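Minor fimbrium subunit Mfa5 (Porphyromonas gingivalis ATCC 33277, PDB 6TO1) serves as an accessory subunit of the minor fimbriae, the filamentous pili with which this oral pathogen adheres to host cells and other bacteria and forms biofilm. Local coordinates at residues H229-S234 / T357-G362; G212-R217 / I345-F350. All coordinates share one frame; numbering follows the deposited sequence. Where two conformers were deposited one is given.

Contact 1. Residues H229-S234 / T357-G362; sequences HIILMS and TIHTIG
The rings of His229 and His359 meet rim to rim, neither lying over the face of the other, with their planes turned 29° apart. They are joined by a noticeably bent hydrogen bond between His229 ND1 and His359 NE2, 2.8 Å long; either nitrogen could be the donor. Each nitrogen sits at the edge of the other ring, close to its plane, and the carbonyl oxygen Ile230 O lies at the edge of the His359 ring as well. Both imidazoles leave the backbone in the same way, CG anti to the carbonyl carbon (chi1 -58° in His229 and -46° in His359), which puts each CG beside its own backbone N. Thr357 CB approaches the His229 ring obliquely, 3.7 Å from ND1, while beyond these segments Phe397 meets the His359 ring edge-to-face.

The strands that carry the rings, 229-234 and 357-362, run as parallel neighbours in the central sheet of the von Willebrand factor A domain, a Rossmann-like fold with helices on both faces. Five backbone hydrogen bonds join them, among them His359 N to Ile230 O at 2.9 Å and Leu232 N to His359 O at 2.8 Å. On the face that carries the histidines, Ile361 CD1 fits between two side chains of the other strand, 4.0 Å from both Ile231 CG2 and Met233 CG, and Ile361 also touches Phe156 of helix 143-160. On the reverse face Ile358 CD1 reaches across to Ile230 CB at 3.9 Å. Thr360 turns its methyl CG2 to Leu232 CD2, whereas its OG1 is hydrogen-bonded to the carbonyl of Leu375. At the C-terminal end Ser234 OG is hydrogen-bonded to Asp133 OD2 and to Gly236 N.

Contact 2. Residues G212-R217 / I345-F350; sequences GLKMAR and INEAQF
Arg217, in one of its two deposited conformers, forms a salt bridge with Glu347 between two nearly parallel helices that lie side by side on one face of the von Willebrand factor A sheet; the axes of the two segments approach to 9.3 Å and differ in direction by 10°. In this conformer the arginine CB points toward helix 340-353, and chi1 of -64° places CG beside the backbone N, anti to the carbonyl carbon. CD then passes 3.9 Å from the carbonyl oxygen Glu347 O. Past the bend at chi3 the guanidinium holds the carboxylate side-on: NE and NH1 both donate to the single oxygen Glu347 OE2, each at 2.8 Å. That oxygen lies in the guanidinium plane, yet both nitrogens reach it from the same face of the carboxylate plane. CZ has Phe350 CB 3.6 Å above it, over the centre of one guanidinium face, and NH2 also touches this methylene.

The acid is held at both oxygens, since Glu347 OE1 is hydrogen-bonded to Tyr309 OH and to Gln210 NE2. Glu304 forms a second salt bridge to Arg217 NH1, so this nitrogen serves two acids, and the guanidinium would probably favour the ionised form of Glu347. Lys214 crosses the carboxylate at a slant, its CD 3.4 Å from Glu347 OE2, while its NZ is not in contact with that oxygen; the lysine also makes a cation-pi contact with Tyr309. The apolar part of the seam is small: Leu213 CB rests 3.8 Å from Glu347 CG, and Leu213 CD1 touches Ala348 CB at 4.2 Å.

Overall arrangement
Two strands of a sheet and the helices that precede them make up this example: helix 209-220 leads into strand 227-234, and helix 340-353 into strand 357-362, so contact 2 pairs the helices just as contact 1 pairs the strands. The centres of contact 1 and contact 2 are about 11 Å apart, and the two touch through Ile230, whose CD1 lies 4.0 Å from Ala216 CB and whose CG2 lies 4.1 Å from Leu213 CD2. The bound magnesium ion, held by Ser135, Ser137 and Thr207, is about 6 Å from the side chain of Ser234 in contact 1, but about 14 Å from that of Leu213 in contact 2.

Contact 1. Residues H229-S234 / T357-G362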
ATOM      1  N   HIS A 229     -17.092  11.732  -8.864  1.00 15.85           N
ATOM      2  CA  HIS A 229     -18.466  11.636  -8.396  1.00 19.11           C
ATOM      3  C   HIS A 229     -19.228  12.935  -8.626  1.00 17.12           C
ATOM      4  O   HIS A 229     -18.693  14.023  -8.412  1.00 18.11           O
ATOM      5  CB  HIS A 229     -18.546  11.342  -6.886  1.00 18.50           C
ATOM      6  CG  HIS A 229     -17.866  10.083  -6.462  1.00 22.36           C
ATOM      7  ND1 HIS A 229     -18.551   8.905  -6.246  1.00 18.92           N
ATOM      8  CD2 HIS A 229     -16.567   9.815  -6.201  1.00 26.38           C
ATOM      9  CE1 HIS A 229     -17.706   7.971  -5.843  1.00 24.88           C
ATOM     10  NE2 HIS A 229     -16.492   8.496  -5.824  1.00 22.09           N
ATOM     11  N   ILE A 230     -20.482  12.809  -9.044  1.00 17.87           N
ATOM     12  CA  ILE A 230     -21.446  13.905  -9.042  1.00 18.64           C
ATOM     13  C   ILE A 230     -22.540  13.546  -8.056  1.00 18.87           C
ATOM     14  O   ILE A 230     -23.100  12.446  -8.123  1.00 18.87           O
ATOM     15  CB  ILE A 230     -22.032  14.165 -10.438  1.00 15.44           C
ATOM     16  CG1 ILE A 230     -20.906  14.579 -11.377  1.00 17.61           C
ATOM     17  CG2 ILE A 230     -23.171  15.177 -10.372  1.00 17.31           C
ATOM     18  CD1 ILE A 230     -21.330  14.641 -12.865  1.00 23.03           C
ATOM     19  N   ILE A 231     -22.836  14.465  -7.137  1.00 15.58           N
ATOM     20  CA  ILE A 231     -23.913  14.291  -6.168  1.00 16.27           C
ATOM     21  C   ILE A 231     -25.006  15.312  -6.473  1.00 19.07           C
ATOM     22  O   ILE A 231     -24.792  16.515  -6.311  1.00 20.24           O
ATOM     23  CB  ILE A 231     -23.414  14.464  -4.718  1.00 18.59           C
ATOM     24  CG1 ILE A 231     -22.320  13.461  -4.385  1.00 20.71           C
ATOM     25  CG2 ILE A 231     -24.594  14.387  -3.718  1.00 18.25           C
ATOM     26  CD1 ILE A 231     -21.481  13.878  -3.121  1.00 21.12           C
ATOM     27  N   LEU A 232     -26.197  14.836  -6.836  1.00 18.43           N
ATOM     28  CA  LEU A 232     -27.325  15.705  -7.139  1.00 19.82           C
ATOM     29  C   LEU A 232     -28.313  15.672  -5.989  1.00 16.21           C
ATOM     30  O   LEU A 232     -28.799  14.608  -5.611  1.00 17.64           O
ATOM     31  CB  LEU A 232     -28.021  15.269  -8.437  1.00 16.69           C
ATOM     32  CG  LEU A 232     -29.278  15.995  -8.850  1.00 16.92           C
ATOM     33  CD1 LEU A 232     -29.019  17.457  -9.183  1.00 19.15           C
ATOM     34  CD2 LEU A 232     -29.899  15.235 -10.049  1.00 16.83           C
ATOM     35  N   MET A 233     -28.628  16.844  -5.460  1.00 16.40           N
ATOM     36  CA  MET A 233     -29.533  17.017  -4.335  1.00 15.83           C
ATOM     37  C   MET A 233     -30.733  17.798  -4.850  1.00 18.67           C
ATOM     38  O   MET A 233     -30.624  18.998  -5.134  1.00 19.15           O
ATOM     39  CB  MET A 233     -28.824  17.759  -3.196  1.00 16.63           C
ATOM     40  CG  MET A 233     -27.708  16.925  -2.585  1.00 18.39           C
ATOM     41  SD  MET A 233     -26.341  17.843  -1.843  1.00 20.77           S
ATOM     42  CE  MET A 233     -27.226  18.784  -0.607  1.00 24.69           C
ATOM     43  N   SER A 234     -31.868  17.130  -4.996  1.00 19.28           N
ATOM     44  CA  SER A 234     -32.992  17.751  -5.679  1.00 15.80           C
ATOM     45  C   SER A 234     -34.286  17.169  -5.141  1.00 16.81           C
ATOM     46  O   SER A 234     -34.309  16.051  -4.631  1.00 18.77           O
ATOM     47  CB  SER A 234     -32.878  17.533  -7.197  1.00 18.15           C
ATOM     48  OG  SER A 234     -34.061  17.982  -7.843  1.00 19.40           O
ATOM     49  N   THR A 357     -19.427   8.612 -11.472  1.00 18.81           N
ATOM     50  CA  THR A 357     -20.419   7.993 -10.603  1.00 17.52           C
ATOM     51  C   THR A 357     -21.439   9.050 -10.202  1.00 20.95           C
ATOM     52  O   THR A 357     -21.066  10.151  -9.792  1.00 19.33           O
ATOM     53  CB  THR A 357     -19.743   7.404  -9.362  1.00 22.28           C
ATOM     54  OG1 THR A 357     -18.825   6.396  -9.778  1.00 22.79           O
ATOM     55  CG2 THR A 357     -20.754   6.793  -8.430  1.00 22.22           C
ATOM     56  N   ILE A 358     -22.717   8.714 -10.315  1.00 18.33           N
ATOM     57  CA  ILE A 358     -23.782   9.667 -10.041  1.00 16.78           C
ATOM     58  C   ILE A 358     -24.572   9.198  -8.837  1.00 16.52           C
ATOM     59  O   ILE A 358     -25.172   8.117  -8.869  1.00 17.36           O
ATOM     60  CB  ILE A 358     -24.743   9.857 -11.233  1.00 14.65           C
ATOM     61  CG1 ILE A 358     -23.952   9.922 -12.521  1.00 20.46           C
ATOM     62  CG2 ILE A 358     -25.616  11.073 -10.980  1.00 18.26           C
ATOM     63  CD1 ILE A 358     -22.975  11.034 -12.606  1.00 24.15           C
ATOM     64  N   HIS A 359     -24.646  10.060  -7.822  1.00 19.08           N
ATOM     65  CA  HIS A 359     -25.485   9.877  -6.652  1.00 17.26           C
ATOM     66  C   HIS A 359     -26.627  10.883  -6.686  1.00 17.92           C
ATOM     67  O   HIS A 359     -26.413  12.059  -7.008  1.00 17.96           O
ATOM     68  CB  HIS A 359     -24.705  10.109  -5.363  1.00 18.73           C
ATOM     69  CG  HIS A 359     -23.373   9.444  -5.331  1.00 20.45           C
ATOM     70  ND1 HIS A 359     -23.147   8.287  -4.615  1.00 20.15           N
ATOM     71  CD2 HIS A 359     -22.196   9.771  -5.910  1.00 20.40           C
ATOM     72  CE1 HIS A 359     -21.885   7.926  -4.770  1.00 19.15           C
ATOM     73  NE2 HIS A 359     -21.284   8.816  -5.540  1.00 23.57           N
ATOM     74  N   THR A 360     -27.827  10.447  -6.338  1.00 18.07           N
ATOM     75  CA  THR A 360     -28.936  11.384  -6.269  1.00 18.67           C
ATOM     76  C   THR A 360     -29.602  11.243  -4.910  1.00 20.94           C
ATOM     77  O   THR A 360     -29.707  10.153  -4.354  1.00 19.60           O
ATOM     78  CB  THR A 360     -29.978  11.173  -7.382  1.00 17.29           C
ATOM     79  OG1 THR A 360     -30.456   9.826  -7.315  1.00 16.65           O
ATOM     80  CG2 THR A 360     -29.375  11.424  -8.736  1.00 16.98           C
ATOM     81  N   ILE A 361     -30.090  12.363  -4.401  1.00 16.92           N
ATOM     82  CA  ILE A 361     -30.705  12.429  -3.083  1.00 14.34           C
ATOM     83  C   ILE A 361     -32.014  13.167  -3.259  1.00 17.02           C
ATOM     84  O   ILE A 361     -32.021  14.304  -3.730  1.00 19.69           O
ATOM     85  CB  ILE A 361     -29.797  13.146  -2.067  1.00 18.60           C
ATOM     86  CG1 ILE A 361     -28.434  12.464  -2.020  1.00 22.02           C
ATOM     87  CG2 ILE A 361     -30.456  13.180  -0.719  1.00 20.57           C
ATOM     88  CD1 ILE A 361     -27.434  13.217  -1.161  1.00 23.74           C
ATOM     89  N   GLY A 362     -33.122  12.537  -2.875  1.00 19.70           N
ATOM     90  CA  GLY A 362     -34.435  13.086  -3.136  1.00 17.60           C
ATOM     91  C   GLY A 362     -34.997  13.757  -1.897  1.00 20.31           C
ATOM     92  O   GLY A 362     -35.221  13.105  -0.877  1.00 20.61           O
TER

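Contact 2. Residues G212-R217 / I345-F350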
ATOM      1  N   GLY A 212     -27.858  21.998 -14.344  1.00 15.57           N
ATOM      2  CA  GLY A 212     -26.982  21.710 -13.230  1.00 18.44           C
ATOM      3  C   GLY A 212     -26.028  20.572 -13.538  1.00 17.17           C
ATOM      4  O   GLY A 212     -24.829  20.660 -13.267  1.00 17.76           O
ATOM      5  N   LEU A 213     -26.538  19.502 -14.145  1.00 16.25           N
ATOM      6  CA  LEU A 213     -25.680  18.376 -14.479  1.00 15.25           C
ATOM      7  C   LEU A 213     -24.681  18.724 -15.578  1.00 17.81           C
ATOM      8  O   LEU A 213     -23.536  18.258 -15.548  1.00 17.28           O
ATOM      9  CB  LEU A 213     -26.537  17.183 -14.890  1.00 15.24           C
ATOM     10  CG  LEU A 213     -27.359  16.563 -13.785  1.00 15.10           C
ATOM     11  CD1 LEU A 213     -28.356  15.558 -14.317  1.00 17.03           C
ATOM     12  CD2 LEU A 213     -26.447  15.886 -12.727  1.00 19.11           C
ATOM     13  N   LYS A 214     -25.094  19.528 -16.568  1.00 14.12           N
ATOM     14  CA  LYS A 214     -24.174  19.949 -17.615  1.00 16.15           C
ATOM     15  C   LYS A 214     -23.025  20.771 -17.043  1.00 17.86           C
ATOM     16  O   LYS A 214     -21.865  20.560 -17.405  1.00 17.75           O
ATOM     17  CB  LYS A 214     -24.924  20.740 -18.687  1.00 17.77           C
ATOM     18  CG  LYS A 214     -24.017  21.417 -19.713  1.00 15.39           C
ATOM     19  CD  LYS A 214     -23.213  20.426 -20.537  1.00 16.81           C
ATOM     20  CE  LYS A 214     -22.289  21.154 -21.534  1.00 19.81           C
ATOM     21  NZ  LYS A 214     -21.574  20.208 -22.451  1.00 22.40           N
ATOM     22  N   MET A 215     -23.318  21.698 -16.131  1.00 16.79           N
ATOM     23  CA  MET A 215     -22.229  22.448 -15.509  1.00 18.05           C
ATOM     24  C   MET A 215     -21.293  21.532 -14.721  1.00 17.65           C
ATOM     25  O   MET A 215     -20.063  21.710 -14.746  1.00 17.38           O
ATOM     26  CB  MET A 215     -22.797  23.544 -14.614  1.00 15.97           C
ATOM     27  CG  MET A 215     -21.688  24.399 -14.034  1.00 22.50           C
ATOM     28  SD  MET A 215     -22.328  25.780 -13.119  1.00 24.06           S
ATOM     29  CE  MET A 215     -22.589  26.923 -14.488  1.00 22.99           C
ATOM     30  N   ALA A 216     -21.852  20.557 -14.009  1.00 19.26           N
ATOM     31  CA  ALA A 216     -21.038  19.558 -13.330  1.00 17.95           C
ATOM     32  C   ALA A 216     -20.141  18.799 -14.308  1.00 18.32           C
ATOM     33  O   ALA A 216     -18.973  18.530 -14.005  1.00 18.08           O
ATOM     34  CB  ALA A 216     -21.950  18.593 -12.571  1.00 18.05           C
ATOM     35  N   ARG A 217     -20.666  18.449 -15.492  0.86 17.70           N
ATOM     36  CA  ARG A 217     -19.835  17.772 -16.481  0.86 17.15           C
ATOM     37  C   ARG A 217     -18.729  18.698 -16.987  0.86 19.09           C
ATOM     38  O   ARG A 217     -17.594  18.258 -17.196  0.86 19.56           O
ATOM     39  CB  ARG A 217     -20.675  17.265 -17.655  0.86 17.35           C
ATOM     40  CG  ARG A 217     -21.672  16.221 -17.289  0.86 20.10           C
ATOM     41  CD  ARG A 217     -22.093  15.409 -18.506  0.86 18.37           C
ATOM     42  NE  ARG A 217     -22.697  16.192 -19.574  0.86 18.98           N
ATOM     43  CZ  ARG A 217     -22.204  16.298 -20.806  0.86 18.89           C
ATOM     44  NH1 ARG A 217     -22.867  16.989 -21.718  0.86 17.35           N
ATOM     45  NH2 ARG A 217     -21.053  15.724 -21.136  0.86 18.69           N
ATOM     46  N   ILE A 345     -32.107  12.833 -16.973  1.00 16.18           N
ATOM     47  CA  ILE A 345     -31.575  11.473 -17.046  1.00 14.22           C
ATOM     48  C   ILE A 345     -30.618  11.356 -18.237  1.00 16.66           C
ATOM     49  O   ILE A 345     -29.548  10.744 -18.143  1.00 15.80           O
ATOM     50  CB  ILE A 345     -32.710  10.438 -17.127  1.00 13.53           C
ATOM     51  CG1 ILE A 345     -33.617  10.509 -15.892  1.00 17.54           C
ATOM     52  CG2 ILE A 345     -32.092   9.071 -17.339  1.00 14.93           C
ATOM     53  CD1 ILE A 345     -34.950   9.817 -16.062  1.00 18.00           C
ATOM     54  N   ASN A 346     -30.999  11.963 -19.376  1.00 17.70           N
ATOM     55  CA  ASN A 346     -30.194  11.949 -20.597  1.00 18.84           C
ATOM     56  C   ASN A 346     -28.838  12.589 -20.358  1.00 15.76           C
ATOM     57  O   ASN A 346     -27.792  12.055 -20.772  1.00 18.11           O
ATOM     58  CB  ASN A 346     -30.989  12.698 -21.687  1.00 19.25           C
ATOM     59  CG  ASN A 346     -30.681  12.257 -23.104  1.00 19.96           C
ATOM     60  OD1 ASN A 346     -31.543  12.382 -23.986  1.00 17.50           O
ATOM     61  ND2 ASN A 346     -29.470  11.825 -23.353  1.00 18.20           N
ATOM     62  N   GLU A 347     -28.832  13.740 -19.680  1.00 15.85           N
ATOM     63  CA  GLU A 347     -27.601  14.454 -19.392  1.00 17.18           C
ATOM     64  C   GLU A 347     -26.717  13.658 -18.442  1.00 15.79           C
ATOM     65  O   GLU A 347     -25.494  13.604 -18.615  1.00 17.76           O
ATOM     66  CB  GLU A 347     -27.946  15.806 -18.792  1.00 16.25           C
ATOM     67  CG  GLU A 347     -26.773  16.735 -18.655  1.00 16.34           C
ATOM     68  CD  GLU A 347     -26.275  17.240 -19.994  1.00 16.29           C
ATOM     69  OE1 GLU A 347     -27.089  17.324 -20.939  1.00 19.37           O
ATOM     70  OE2 GLU A 347     -25.077  17.561 -20.102  1.00 17.18           O
ATOM     71  N   ALA A 348     -27.325  13.010 -17.456  1.00 16.53           N
ATOM     72  CA  ALA A 348     -26.550  12.156 -16.577  1.00 18.76           C
ATOM     73  C   ALA A 348     -25.926  11.005 -17.343  1.00 18.88           C
ATOM     74  O   ALA A 348     -24.845  10.552 -16.978  1.00 17.16           O
ATOM     75  CB  ALA A 348     -27.416  11.633 -15.439  1.00 16.54           C
ATOM     76  N   GLN A 349     -26.587  10.513 -18.395  1.00 19.08           N
ATOM     77  CA  GLN A 349     -26.013   9.411 -19.167  1.00 22.06           C
ATOM     78  C   GLN A 349     -24.683   9.815 -19.794  1.00 18.82           C
ATOM     79  O   GLN A 349     -23.750   9.001 -19.869  1.00 18.82           O
ATOM     80  CB  GLN A 349     -26.982   8.941 -20.258  1.00 19.20           C
ATOM     81  CG  GLN A 349     -26.523   7.646 -20.928  1.00 20.91           C
ATOM     82  CD  GLN A 349     -26.396   6.484 -19.943  1.00 22.17           C
ATOM     83  OE1 GLN A 349     -27.324   6.161 -19.218  1.00 23.67           O
ATOM     84  NE2 GLN A 349     -25.236   5.864 -19.917  1.00 25.40           N
ATOM     85  N   PHE A 350     -24.575  11.065 -20.263  1.00 16.85           N
ATOM     86  CA  PHE A 350     -23.310  11.528 -20.823  1.00 20.16           C
ATOM     87  C   PHE A 350     -22.230  11.507 -19.749  1.00 23.75           C
ATOM     88  O   PHE A 350     -21.085  11.127 -20.019  1.00 18.91           O
ATOM     89  CB  PHE A 350     -23.433  12.937 -21.419  1.00 17.57           C
ATOM     90  CG  PHE A 350     -24.585  13.097 -22.386  1.00 19.61           C
ATOM     91  CD1 PHE A 350     -24.913  12.075 -23.276  1.00 17.46           C
ATOM     92  CD2 PHE A 350     -25.344  14.250 -22.387  1.00 20.60           C
ATOM     93  CE1 PHE A 350     -25.976  12.207 -24.151  1.00 19.23           C
ATOM     94  CE2 PHE A 350     -26.400  14.374 -23.250  1.00 20.84           C
ATOM     95  CZ  PHE A 350     -26.718  13.365 -24.123  1.00 18.22           C
TER